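Local coordinates for protein glucose-6-phosphate isomerase (Thermus thermophilus, PDB 1ZZG) that probably catalyses the reversible isomerization of glucose 6-phosphate to fructose 6-phosphate, a step shared by glycolysis and gluconeogenesis, at residues G185-S189 with A396-P400; G212-N217 with G375-H380; W260-L264 with L381-T385. All blocks are in the same frame, centred on the assembly; numbering follows the deposited sequence.

Contact 1: residues G185-S189 with A396-P400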
ATOM      1  N   GLY A 185     -23.660   1.477   0.150  1.00 23.81           N
ATOM      2  CA  GLY A 185     -22.819   0.401  -0.339  1.00 24.84           C
ATOM      3  C   GLY A 185     -21.520   0.292   0.446  1.00 25.57           C
ATOM      4  O   GLY A 185     -21.070   1.255   1.067  1.00 24.71           O
ATOM      5  N   GLY A 186     -20.913  -0.888   0.417  1.00 25.02           N
ATOM      6  CA  GLY A 186     -19.669  -1.103   1.136  1.00 23.90           C
ATOM      7  C   GLY A 186     -18.571  -0.067   0.944  1.00 23.63           C
ATOM      8  O   GLY A 186     -18.074   0.494   1.924  1.00 22.45           O
ATOM      9  N   ARG A 187     -18.180   0.206  -0.300  1.00 21.54           N
ATOM     10  CA  ARG A 187     -17.104   1.170  -0.520  1.00 22.28           C
ATOM     11  C   ARG A 187     -17.487   2.605  -0.206  1.00 20.08           C
ATOM     12  O   ARG A 187     -16.631   3.483  -0.204  1.00 22.84           O
ATOM     13  CB  ARG A 187     -16.557   1.068  -1.952  1.00 24.14           C
ATOM     14  CG  ARG A 187     -17.593   1.196  -3.037  1.00 25.37           C
ATOM     15  CD  ARG A 187     -16.969   0.974  -4.416  1.00 24.83           C
ATOM     16  NE  ARG A 187     -18.007   0.995  -5.437  1.00 24.91           N
ATOM     17  CZ  ARG A 187     -18.734  -0.056  -5.795  1.00 26.17           C
ATOM     18  NH1 ARG A 187     -18.533  -1.242  -5.230  1.00 24.83           N
ATOM     19  NH2 ARG A 187     -19.695   0.092  -6.697  1.00 23.18           N
ATOM     20  N   PHE A 188     -18.767   2.840   0.068  1.00 20.28           N
ATOM     21  CA  PHE A 188     -19.261   4.178   0.406  1.00 21.33           C
ATOM     22  C   PHE A 188     -19.688   4.213   1.877  1.00 22.85           C
ATOM     23  O   PHE A 188     -20.382   5.139   2.300  1.00 22.29           O
ATOM     24  CB  PHE A 188     -20.487   4.523  -0.452  1.00 21.28           C
ATOM     25  CG  PHE A 188     -20.168   4.833  -1.887  1.00 22.19           C
ATOM     26  CD1 PHE A 188     -19.925   6.143  -2.292  1.00 21.60           C
ATOM     27  CD2 PHE A 188     -20.119   3.820  -2.837  1.00 22.06           C
ATOM     28  CE1 PHE A 188     -19.640   6.438  -3.621  1.00 21.47           C
ATOM     29  CE2 PHE A 188     -19.834   4.106  -4.173  1.00 22.46           C
ATOM     30  CZ  PHE A 188     -19.595   5.418  -4.561  1.00 21.18           C
ATOM     31  N   SER A 189     -19.259   3.221   2.652  1.00 22.82           N
ATOM     32  CA  SER A 189     -19.672   3.111   4.052  1.00 23.09           C
ATOM     33  C   SER A 189     -18.752   3.658   5.135  1.00 22.47           C
ATOM     34  O   SER A 189     -19.032   3.463   6.311  1.00 23.01           O
ATOM     35  CB  SER A 189     -19.947   1.642   4.385  1.00 24.14           C
ATOM     36  OG  SER A 189     -18.725   0.934   4.585  1.00 22.52           O
ATOM     37  N   ALA A 396     -22.335   3.276 -10.898  1.00 23.97           N
ATOM     38  CA  ALA A 396     -21.201   3.414  -9.990  1.00 23.51           C
ATOM     39  C   ALA A 396     -21.422   2.765  -8.631  1.00 24.57           C
ATOM     40  O   ALA A 396     -20.540   2.805  -7.770  1.00 24.09           O
ATOM     41  CB  ALA A 396     -20.888   4.896  -9.799  1.00 24.41           C
ATOM     42  N   PHE A 397     -22.572   2.128  -8.449  1.00 23.35           N
ATOM     43  CA  PHE A 397     -22.890   1.572  -7.145  1.00 25.00           C
ATOM     44  C   PHE A 397     -23.023   0.064  -6.994  1.00 25.68           C
ATOM     45  O   PHE A 397     -23.408  -0.423  -5.927  1.00 26.14           O
ATOM     46  CB  PHE A 397     -24.132   2.305  -6.634  1.00 24.05           C
ATOM     47  CG  PHE A 397     -23.999   3.806  -6.721  1.00 24.80           C
ATOM     48  CD1 PHE A 397     -23.102   4.483  -5.899  1.00 25.51           C
ATOM     49  CD2 PHE A 397     -24.690   4.528  -7.693  1.00 24.53           C
ATOM     50  CE1 PHE A 397     -22.889   5.857  -6.044  1.00 24.56           C
ATOM     51  CE2 PHE A 397     -24.483   5.908  -7.847  1.00 24.82           C
ATOM     52  CZ  PHE A 397     -23.578   6.571  -7.021  1.00 24.67           C
ATOM     53  N   ASP A 398     -22.697  -0.675  -8.046  1.00 25.83           N
ATOM     54  CA  ASP A 398     -22.756  -2.129  -7.975  1.00 26.35           C
ATOM     55  C   ASP A 398     -21.377  -2.693  -8.323  1.00 26.51           C
ATOM     56  O   ASP A 398     -20.433  -1.934  -8.534  1.00 25.84           O
ATOM     57  CB  ASP A 398     -23.851  -2.687  -8.903  1.00 27.86           C
ATOM     58  CG  ASP A 398     -23.542  -2.501 -10.374  1.00 28.04           C
ATOM     59  OD1 ASP A 398     -22.531  -1.860 -10.710  1.00 27.96           O
ATOM     60  OD2 ASP A 398     -24.325  -3.011 -11.201  1.00 32.65           O
ATOM     61  N   GLN A 399     -21.251  -4.014  -8.365  1.00 26.76           N
ATOM     62  CA  GLN A 399     -19.963  -4.627  -8.668  1.00 26.63           C
ATOM     63  C   GLN A 399     -20.139  -6.029  -9.250  1.00 26.09           C
ATOM     64  O   GLN A 399     -19.769  -7.026  -8.623  1.00 24.78           O
ATOM     65  CB  GLN A 399     -19.096  -4.668  -7.401  1.00 26.09           C
ATOM     66  CG  GLN A 399     -19.792  -5.181  -6.137  1.00 27.28           C
ATOM     67  CD  GLN A 399     -20.838  -4.220  -5.577  1.00 29.77           C
ATOM     68  OE1 GLN A 399     -20.573  -3.032  -5.374  1.00 27.66           O
ATOM     69  NE2 GLN A 399     -22.031  -4.741  -5.309  1.00 30.65           N
ATOM     70  N   PRO A 400     -20.693  -6.115 -10.471  1.00 25.83           N
ATOM     71  CA  PRO A 400     -20.950  -7.371 -11.185  1.00 27.41           C
ATOM     72  C   PRO A 400     -19.729  -8.262 -11.391  1.00 26.50           C
ATOM     73  O   PRO A 400     -19.852  -9.485 -11.402  1.00 26.70           O
ATOM     74  CB  PRO A 400     -21.532  -6.905 -12.528  1.00 27.59           C
ATOM     75  CG  PRO A 400     -22.094  -5.553 -12.223  1.00 28.34           C
ATOM     76  CD  PRO A 400     -21.046  -4.962 -11.317  1.00 27.13           C
TER
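At the predicted active site, Arg-187 in the loop before helix 193-201 reaches into the loop 396-400 and is held there by three hydrogen bonds. The evidence lies in the spread of acceptors round the edge of its guanidinium. NH2 gives one bond to Ala-396 O (3.0 Å), nearly straight at 170° and close to the guanidinium plane, although it approaches from above the carbonyl plane of the acceptor. Its second bond, from NH2 to Asp-398 O (2.8 Å), is more bent. NH1 reaches OE1 of Gln-399 (2.7 Å) on a lone pair in the amide plane. Arg-187 CG sits between the backbone N and the carbonyl carbon (chi1 54°), and the chain then runs extended to NE, which carries the head across to the other loop. Gln-399, bent at chi2, lies alongside it and runs the other way.

Beside this polar network Phe-188 packs on Phe-397. CZ of Phe-188 lies 3.6 Å from CE1 of Phe-397, and the ring planes make 52°, an oblique pairing. Phe-188 also brings its ring edge near Ala-396 O.

The guanidinium has further partners: NH1 forms a salt bridge with Glu-267, the predicted proton donor, and NE bonds Ser-268 OG, so the 396-400 loop and helix 257-269 together fix its rotation. Asp-398 O also accepts from Lys-271 NZ. Phe-188 is stacked on Trp-43 and packs against Leu-264 and Ser-268 of helix 257-269 and Met-382 of helix 371-391, while strand 271-272 touches Arg-187 through Lys-271.

Contact 2: residues G212-N217 with G375-H380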
ATOM      1  N   GLY A 212     -17.195  17.820   8.535  1.00 24.21           N
ATOM      2  CA  GLY A 212     -16.410  18.034   7.332  1.00 23.50           C
ATOM      3  C   GLY A 212     -17.095  17.420   6.128  1.00 22.65           C
ATOM      4  O   GLY A 212     -17.091  18.002   5.041  1.00 21.94           O
ATOM      5  N   ALA A 213     -17.691  16.242   6.310  1.00 20.35           N
ATOM      6  CA  ALA A 213     -18.386  15.583   5.206  1.00 21.76           C
ATOM      7  C   ALA A 213     -19.594  16.437   4.793  1.00 23.40           C
ATOM      8  O   ALA A 213     -19.923  16.537   3.606  1.00 20.55           O
ATOM      9  CB  ALA A 213     -18.837  14.172   5.619  1.00 22.20           C
ATOM     10  N   ARG A 214     -20.245  17.055   5.774  1.00 22.89           N
ATOM     11  CA  ARG A 214     -21.396  17.924   5.507  1.00 24.10           C
ATOM     12  C   ARG A 214     -20.940  19.094   4.626  1.00 23.00           C
ATOM     13  O   ARG A 214     -21.654  19.513   3.717  1.00 24.20           O
ATOM     14  CB  ARG A 214     -21.967  18.456   6.826  1.00 27.10           C
ATOM     15  CG  ARG A 214     -23.334  19.130   6.718  1.00 34.47           C
ATOM     16  CD  ARG A 214     -23.862  19.452   8.116  1.00 38.99           C
ATOM     17  NE  ARG A 214     -23.664  18.312   9.006  1.00 43.64           N
ATOM     18  CZ  ARG A 214     -23.451  18.407  10.314  1.00 46.55           C
ATOM     19  NH1 ARG A 214     -23.414  19.597  10.897  1.00 47.72           N
ATOM     20  NH2 ARG A 214     -23.242  17.313  11.034  1.00 48.05           N
ATOM     21  N   LYS A 215     -19.747  19.620   4.898  1.00 23.97           N
ATOM     22  CA  LYS A 215     -19.221  20.723   4.099  1.00 24.37           C
ATOM     23  C   LYS A 215     -19.092  20.273   2.645  1.00 23.81           C
ATOM     24  O   LYS A 215     -19.427  21.019   1.729  1.00 23.90           O
ATOM     25  CB  LYS A 215     -17.855  21.165   4.628  1.00 26.20           C
ATOM     26  CG  LYS A 215     -17.881  21.661   6.073  1.00 30.31           C
ATOM     27  CD  LYS A 215     -18.819  22.851   6.249  1.00 32.03           C
ATOM     28  CE  LYS A 215     -18.340  24.068   5.469  1.00 33.42           C
ATOM     29  NZ  LYS A 215     -19.241  25.249   5.647  1.00 36.44           N
ATOM     30  N   ALA A 216     -18.598  19.053   2.442  1.00 21.26           N
ATOM     31  CA  ALA A 216     -18.447  18.501   1.100  1.00 22.01           C
ATOM     32  C   ALA A 216     -19.824  18.434   0.433  1.00 22.33           C
ATOM     33  O   ALA A 216     -19.965  18.763  -0.749  1.00 23.50           O
ATOM     34  CB  ALA A 216     -17.824  17.111   1.167  1.00 20.39           C
ATOM     35  N   ASN A 217     -20.839  18.010   1.187  1.00 20.99           N
ATOM     36  CA  ASN A 217     -22.194  17.943   0.634  1.00 21.29           C
ATOM     37  C   ASN A 217     -22.588  19.330   0.123  1.00 21.87           C
ATOM     38  O   ASN A 217     -23.216  19.461  -0.918  1.00 22.51           O
ATOM     39  CB  ASN A 217     -23.208  17.496   1.688  1.00 20.77           C
ATOM     40  CG  ASN A 217     -23.185  15.998   1.928  1.00 22.27           C
ATOM     41  OD1 ASN A 217     -22.527  15.243   1.203  1.00 20.90           O
ATOM     42  ND2 ASN A 217     -23.920  15.557   2.943  1.00 21.23           N
ATOM     43  N   GLY A 375     -12.652  14.263   6.540  1.00 19.55           N
ATOM     44  CA  GLY A 375     -14.040  13.890   6.317  1.00 18.44           C
ATOM     45  C   GLY A 375     -14.532  14.628   5.083  1.00 19.52           C
ATOM     46  O   GLY A 375     -15.305  14.106   4.276  1.00 17.36           O
ATOM     47  N   TRP A 376     -14.074  15.866   4.948  1.00 19.53           N
ATOM     48  CA  TRP A 376     -14.422  16.697   3.809  1.00 20.58           C
ATOM     49  C   TRP A 376     -13.840  16.041   2.549  1.00 20.76           C
ATOM     50  O   TRP A 376     -14.554  15.810   1.575  1.00 20.55           O
ATOM     51  CB  TRP A 376     -13.835  18.103   3.996  1.00 21.77           C
ATOM     52  CG  TRP A 376     -14.308  19.120   2.983  1.00 23.49           C
ATOM     53  CD1 TRP A 376     -14.534  18.915   1.648  1.00 24.34           C
ATOM     54  CD2 TRP A 376     -14.560  20.514   3.221  1.00 25.54           C
ATOM     55  NE1 TRP A 376     -14.914  20.093   1.042  1.00 24.08           N
ATOM     56  CE2 TRP A 376     -14.938  21.089   1.986  1.00 24.96           C
ATOM     57  CE3 TRP A 376     -14.507  21.331   4.362  1.00 26.23           C
ATOM     58  CZ2 TRP A 376     -15.257  22.447   1.855  1.00 26.28           C
ATOM     59  CZ3 TRP A 376     -14.827  22.687   4.231  1.00 27.97           C
ATOM     60  CH2 TRP A 376     -15.198  23.225   2.984  1.00 28.04           C
ATOM     61  N   LEU A 377     -12.548  15.718   2.580  1.00 20.76           N
ATOM     62  CA  LEU A 377     -11.894  15.096   1.427  1.00 19.61           C
ATOM     63  C   LEU A 377     -12.550  13.783   0.989  1.00 19.30           C
ATOM     64  O   LEU A 377     -12.841  13.584  -0.188  1.00 19.28           O
ATOM     65  CB  LEU A 377     -10.408  14.854   1.720  1.00 21.31           C
ATOM     66  CG  LEU A 377      -9.612  14.125   0.628  1.00 20.47           C
ATOM     67  CD1 LEU A 377      -9.748  14.865  -0.702  1.00 22.34           C
ATOM     68  CD2 LEU A 377      -8.149  14.026   1.039  1.00 22.27           C
ATOM     69  N   MET A 378     -12.782  12.886   1.936  1.00 18.62           N
ATOM     70  CA  MET A 378     -13.408  11.608   1.615  1.00 19.90           C
ATOM     71  C   MET A 378     -14.803  11.762   1.008  1.00 19.08           C
ATOM     72  O   MET A 378     -15.126  11.117   0.008  1.00 18.58           O
ATOM     73  CB  MET A 378     -13.467  10.729   2.868  1.00 20.68           C
ATOM     74  CG  MET A 378     -12.092  10.261   3.336  1.00 19.77           C
ATOM     75  SD  MET A 378     -12.135   9.254   4.846  1.00 23.06           S
ATOM     76  CE  MET A 378     -12.720   7.689   4.177  1.00 18.07           C
ATOM     77  N   GLN A 379     -15.631  12.612   1.605  1.00 17.62           N
ATOM     78  CA  GLN A 379     -16.983  12.825   1.088  1.00 19.22           C
ATOM     79  C   GLN A 379     -16.907  13.489  -0.294  1.00 19.97           C
ATOM     80  O   GLN A 379     -17.725  13.214  -1.176  1.00 20.37           O
ATOM     81  CB  GLN A 379     -17.793  13.708   2.046  1.00 19.07           C
ATOM     82  CG  GLN A 379     -19.273  13.835   1.663  1.00 19.91           C
ATOM     83  CD  GLN A 379     -20.089  12.610   2.041  1.00 20.29           C
ATOM     84  OE1 GLN A 379     -19.540  11.577   2.415  1.00 21.19           O
ATOM     85  NE2 GLN A 379     -21.410  12.722   1.942  1.00 20.30           N
ATOM     86  N   HIS A 380     -15.921  14.365  -0.468  1.00 19.33           N
ATOM     87  CA  HIS A 380     -15.701  15.059  -1.737  1.00 20.90           C
ATOM     88  C   HIS A 380     -15.414  14.043  -2.837  1.00 21.57           C
ATOM     89  O   HIS A 380     -15.942  14.146  -3.945  1.00 23.30           O
ATOM     90  CB  HIS A 380     -14.508  16.020  -1.606  1.00 22.36           C
ATOM     91  CG  HIS A 380     -14.001  16.550  -2.914  1.00 24.64           C
ATOM     92  ND1 HIS A 380     -14.153  17.866  -3.296  1.00 25.03           N
ATOM     93  CD2 HIS A 380     -13.331  15.941  -3.924  1.00 24.53           C
ATOM     94  CE1 HIS A 380     -13.603  18.043  -4.485  1.00 25.43           C
ATOM     95  NE2 HIS A 380     -13.097  16.891  -4.887  1.00 25.92           N
TER
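Gly-212 and Trp-376 bring their helices closest together, with CA atoms 4.3 Å apart. Without a side chain on Gly-212, its carbonyl O comes within 3.2 Å of Trp-376 CA in a CA-H...O contact, and Ala-213 CA makes a similar, longer one to Gly-375 O. One turn on, Ala-216 CB meets Gln-379 CB at 3.5 Å. Gly-212 and Ala-216, four residues apart, make a GxxxA pattern on this face. The axes of segments 212-217 and 375-380 approach to 6.9 Å and cross at -42°, so helices 206-221 and 371-391 pack here much as in a GASright pair, a right-handed parallel crossing on small residues with CA-H...O contacts.

The partly exposed side belongs to Lys-215. Its CB sits over the six-membered ring of buried Trp-376, 3.4 Å from the centroid, in a CH-pi contact; the indole, with CG anti to the Trp-376 backbone N (chi1 -171°), lies alongside the lysine. Beyond CB the lysine chain bends, and its NZ pairs with Glu-218. On the other flank, buried Gln-379 meets partly exposed Asn-217: NE2 of Gln-379 donates to Asn-217 OD1 over 2.9 Å at a nearly straight 175°. This oxygen also accepts from Trp-383 NE1, and Gln-379 NE2 bonds Trp-43 O as well.

Contact 3: residues W260-L264 with L381-T385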
ATOM      1  N   TRP A 260      -8.006   3.290   0.095  1.00 20.15           N
ATOM      2  CA  TRP A 260      -9.448   3.506   0.182  1.00 20.43           C
ATOM      3  C   TRP A 260      -9.954   4.127  -1.123  1.00 19.73           C
ATOM      4  O   TRP A 260     -10.998   3.728  -1.651  1.00 19.39           O
ATOM      5  CB  TRP A 260      -9.773   4.442   1.351  1.00 20.68           C
ATOM      6  CG  TRP A 260     -11.206   4.883   1.390  1.00 20.49           C
ATOM      7  CD1 TRP A 260     -12.276   4.183   1.879  1.00 21.77           C
ATOM      8  CD2 TRP A 260     -11.729   6.114   0.880  1.00 21.47           C
ATOM      9  NE1 TRP A 260     -13.437   4.906   1.703  1.00 21.83           N
ATOM     10  CE2 TRP A 260     -13.129   6.094   1.092  1.00 22.98           C
ATOM     11  CE3 TRP A 260     -11.150   7.235   0.266  1.00 20.94           C
ATOM     12  CZ2 TRP A 260     -13.960   7.154   0.708  1.00 22.62           C
ATOM     13  CZ3 TRP A 260     -11.979   8.294  -0.118  1.00 21.83           C
ATOM     14  CH2 TRP A 260     -13.371   8.242   0.106  1.00 20.76           C
ATOM     15  N   PHE A 261      -9.213   5.102  -1.644  1.00 18.29           N
ATOM     16  CA  PHE A 261      -9.619   5.758  -2.885  1.00 19.60           C
ATOM     17  C   PHE A 261      -9.560   4.809  -4.074  1.00 19.87           C
ATOM     18  O   PHE A 261     -10.416   4.852  -4.968  1.00 20.37           O
ATOM     19  CB  PHE A 261      -8.742   6.973  -3.187  1.00 20.40           C
ATOM     20  CG  PHE A 261      -9.062   7.613  -4.511  1.00 22.12           C
ATOM     21  CD1 PHE A 261     -10.262   8.301  -4.694  1.00 21.50           C
ATOM     22  CD2 PHE A 261      -8.211   7.451  -5.600  1.00 21.40           C
ATOM     23  CE1 PHE A 261     -10.613   8.811  -5.946  1.00 24.03           C
ATOM     24  CE2 PHE A 261      -8.550   7.954  -6.854  1.00 24.80           C
ATOM     25  CZ  PHE A 261      -9.756   8.635  -7.027  1.00 23.65           C
ATOM     26  N   VAL A 262      -8.539   3.956  -4.097  1.00 20.92           N
ATOM     27  CA  VAL A 262      -8.396   2.998  -5.183  1.00 21.95           C
ATOM     28  C   VAL A 262      -9.637   2.101  -5.286  1.00 21.91           C
ATOM     29  O   VAL A 262     -10.134   1.866  -6.387  1.00 21.05           O
ATOM     30  CB  VAL A 262      -7.111   2.152  -5.009  1.00 20.75           C
ATOM     31  CG1 VAL A 262      -7.071   1.038  -6.043  1.00 22.40           C
ATOM     32  CG2 VAL A 262      -5.888   3.045  -5.187  1.00 19.51           C
ATOM     33  N   GLN A 263     -10.145   1.604  -4.157  1.00 22.86           N
ATOM     34  CA  GLN A 263     -11.353   0.784  -4.214  1.00 22.75           C
ATOM     35  C   GLN A 263     -12.531   1.644  -4.653  1.00 22.43           C
ATOM     36  O   GLN A 263     -13.343   1.229  -5.479  1.00 22.74           O
ATOM     37  CB  GLN A 263     -11.715   0.159  -2.859  1.00 25.00           C
ATOM     38  CG  GLN A 263     -13.152  -0.377  -2.880  1.00 25.99           C
ATOM     39  CD  GLN A 263     -13.577  -1.104  -1.621  1.00 31.52           C
ATOM     40  OE1 GLN A 263     -13.185  -0.742  -0.519  1.00 34.62           O
ATOM     41  NE2 GLN A 263     -14.415  -2.124  -1.783  1.00 31.61           N
ATOM     42  N   LEU A 264     -12.642   2.834  -4.073  1.00 22.78           N
ATOM     43  CA  LEU A 264     -13.737   3.732  -4.420  1.00 21.83           C
ATOM     44  C   LEU A 264     -13.764   3.998  -5.925  1.00 22.32           C
ATOM     45  O   LEU A 264     -14.798   3.856  -6.577  1.00 21.89           O
ATOM     46  CB  LEU A 264     -13.592   5.065  -3.685  1.00 22.57           C
ATOM     47  CG  LEU A 264     -14.626   6.122  -4.104  1.00 23.57           C
ATOM     48  CD1 LEU A 264     -16.021   5.666  -3.680  1.00 22.44           C
ATOM     49  CD2 LEU A 264     -14.290   7.468  -3.486  1.00 21.49           C
ATOM     50  N   LEU A 381     -14.562  13.069  -2.529  1.00 20.29           N
ATOM     51  CA  LEU A 381     -14.194  12.046  -3.500  1.00 17.47           C
ATOM     52  C   LEU A 381     -15.358  11.126  -3.833  1.00 18.51           C
ATOM     53  O   LEU A 381     -15.485  10.663  -4.969  1.00 19.18           O
ATOM     54  CB  LEU A 381     -12.994  11.244  -2.993  1.00 17.36           C
ATOM     55  CG  LEU A 381     -11.725  12.106  -2.941  1.00 18.26           C
ATOM     56  CD1 LEU A 381     -10.623  11.386  -2.186  1.00 17.54           C
ATOM     57  CD2 LEU A 381     -11.280  12.442  -4.362  1.00 17.75           C
ATOM     58  N   MET A 382     -16.215  10.859  -2.852  1.00 18.44           N
ATOM     59  CA  MET A 382     -17.364  10.013  -3.117  1.00 20.28           C
ATOM     60  C   MET A 382     -18.292  10.740  -4.093  1.00 20.13           C
ATOM     61  O   MET A 382     -18.843  10.116  -4.997  1.00 20.57           O
ATOM     62  CB  MET A 382     -18.081   9.647  -1.811  1.00 18.87           C
ATOM     63  CG  MET A 382     -17.304   8.610  -1.002  1.00 21.14           C
ATOM     64  SD  MET A 382     -18.136   7.974   0.487  1.00 24.07           S
ATOM     65  CE  MET A 382     -17.496   9.095   1.738  1.00 20.97           C
ATOM     66  N   TRP A 383     -18.449  12.054  -3.923  1.00 20.52           N
ATOM     67  CA  TRP A 383     -19.288  12.837  -4.832  1.00 21.19           C
ATOM     68  C   TRP A 383     -18.647  12.844  -6.215  1.00 21.30           C
ATOM     69  O   TRP A 383     -19.320  12.642  -7.226  1.00 20.98           O
ATOM     70  CB  TRP A 383     -19.437  14.280  -4.351  1.00 21.40           C
ATOM     71  CG  TRP A 383     -20.518  14.479  -3.352  1.00 21.56           C
ATOM     72  CD1 TRP A 383     -20.374  14.619  -2.003  1.00 23.11           C
ATOM     73  CD2 TRP A 383     -21.923  14.586  -3.621  1.00 22.71           C
ATOM     74  NE1 TRP A 383     -21.604  14.815  -1.411  1.00 24.55           N
ATOM     75  CE2 TRP A 383     -22.571  14.799  -2.382  1.00 23.00           C
ATOM     76  CE3 TRP A 383     -22.698  14.528  -4.791  1.00 21.33           C
ATOM     77  CZ2 TRP A 383     -23.958  14.953  -2.276  1.00 22.87           C
ATOM     78  CZ3 TRP A 383     -24.084  14.683  -4.685  1.00 20.11           C
ATOM     79  CH2 TRP A 383     -24.695  14.892  -3.434  1.00 19.79           C
ATOM     80  N   GLN A 384     -17.343  13.100  -6.248  1.00 20.33           N
ATOM     81  CA  GLN A 384     -16.596  13.114  -7.500  1.00 21.85           C
ATOM     82  C   GLN A 384     -16.875  11.825  -8.250  1.00 21.98           C
ATOM     83  O   GLN A 384     -17.188  11.836  -9.434  1.00 21.20           O
ATOM     84  CB  GLN A 384     -15.098  13.212  -7.217  1.00 23.40           C
ATOM     85  CG  GLN A 384     -14.206  12.845  -8.391  1.00 22.09           C
ATOM     86  CD  GLN A 384     -12.738  12.890  -8.022  1.00 24.00           C
ATOM     87  OE1 GLN A 384     -12.197  13.952  -7.722  1.00 25.23           O
ATOM     88  NE2 GLN A 384     -12.084  11.728  -8.033  1.00 22.77           N
ATOM     89  N   THR A 385     -16.762  10.711  -7.535  1.00 21.76           N
ATOM     90  CA  THR A 385     -16.989   9.399  -8.117  1.00 21.24           C
ATOM     91  C   THR A 385     -18.429   9.207  -8.601  1.00 21.94           C
ATOM     92  O   THR A 385     -18.655   8.673  -9.692  1.00 23.07           O
ATOM     93  CB  THR A 385     -16.624   8.297  -7.105  1.00 22.36           C
ATOM     94  OG1 THR A 385     -15.255   8.459  -6.702  1.00 21.95           O
ATOM     95  CG2 THR A 385     -16.810   6.921  -7.723  1.00 21.19           C
TER
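Leu-264 presses its CD2 methyl against Thr-385 and Leu-381, 3.5 Å from Thr-385 OG1 and 3.7 Å from Leu-381 O. The contact pairs helix 257-269 with helix 371-391, both in the alpha/beta domain built round the mixed sheet. The axes of segments 260-264 and 381-385 run 21° from parallel and 10.9 Å apart at closest, so large side chains fill the interface.

Leu-381 CD1 serves two rings: it meets Trp-260 CZ3 at the indole edge and Phe-261 CD1 obliquely, both at 4.0 Å. Met-382 CG comes to the indole edge too, near CZ2 of Trp-260. The CG of Trp-260 (chi1 171°) and of Phe-261 (chi1 176°) is anti to the backbone N, which brings both rings nearer the partner helix. Gln-384 brings NE2 to the edge of the Phe-261 ring, 3.9 Å from CE1, with amide and ring planes almost perpendicular; its OE1 is held by Thr-232 OG1.

In the next shell Phe-261 stacks on Phe-247 of strand 244-249, and Leu-264 O is hydrogen-bonded to Ser-268 OG. With an alanine in place of Thr-385 the hydroxyl is gone, and Leu-381 O would probably be left with the backbone N of that residue as its one donor within the two segments, while a gap is likely to open beside Leu-264 CD2 and CG. Thr-385 OG1 gives its bond over 2.8 Å, reaching Leu-381 O from the face opposite to the one used by Thr-385 N.

In the fold
Contacts 2 and 3 are buried helix pairings that share helix 371-391, which meets helix 206-221 closely through small residues and helix 257-269 at a wider spacing through bulky apolar ones. Contact 1 joins two loops, is only partly buried and relies chiefly on hydrogen bonds from one arginine, with an aromatic pair beside them, as suits its place at the predicted active site. It rests on contact 3: Phe-188 CZ lies 3.7 Å from Leu-264 CD1. Contacts 2 and 3 meet at Met-378 O and Trp-260 CH2, 3.4 Å apart. Contacts 1 and 3 both touch the second subunit; contact 2 does not, and its nearest atoms stay about 6 Å from those of contact 1.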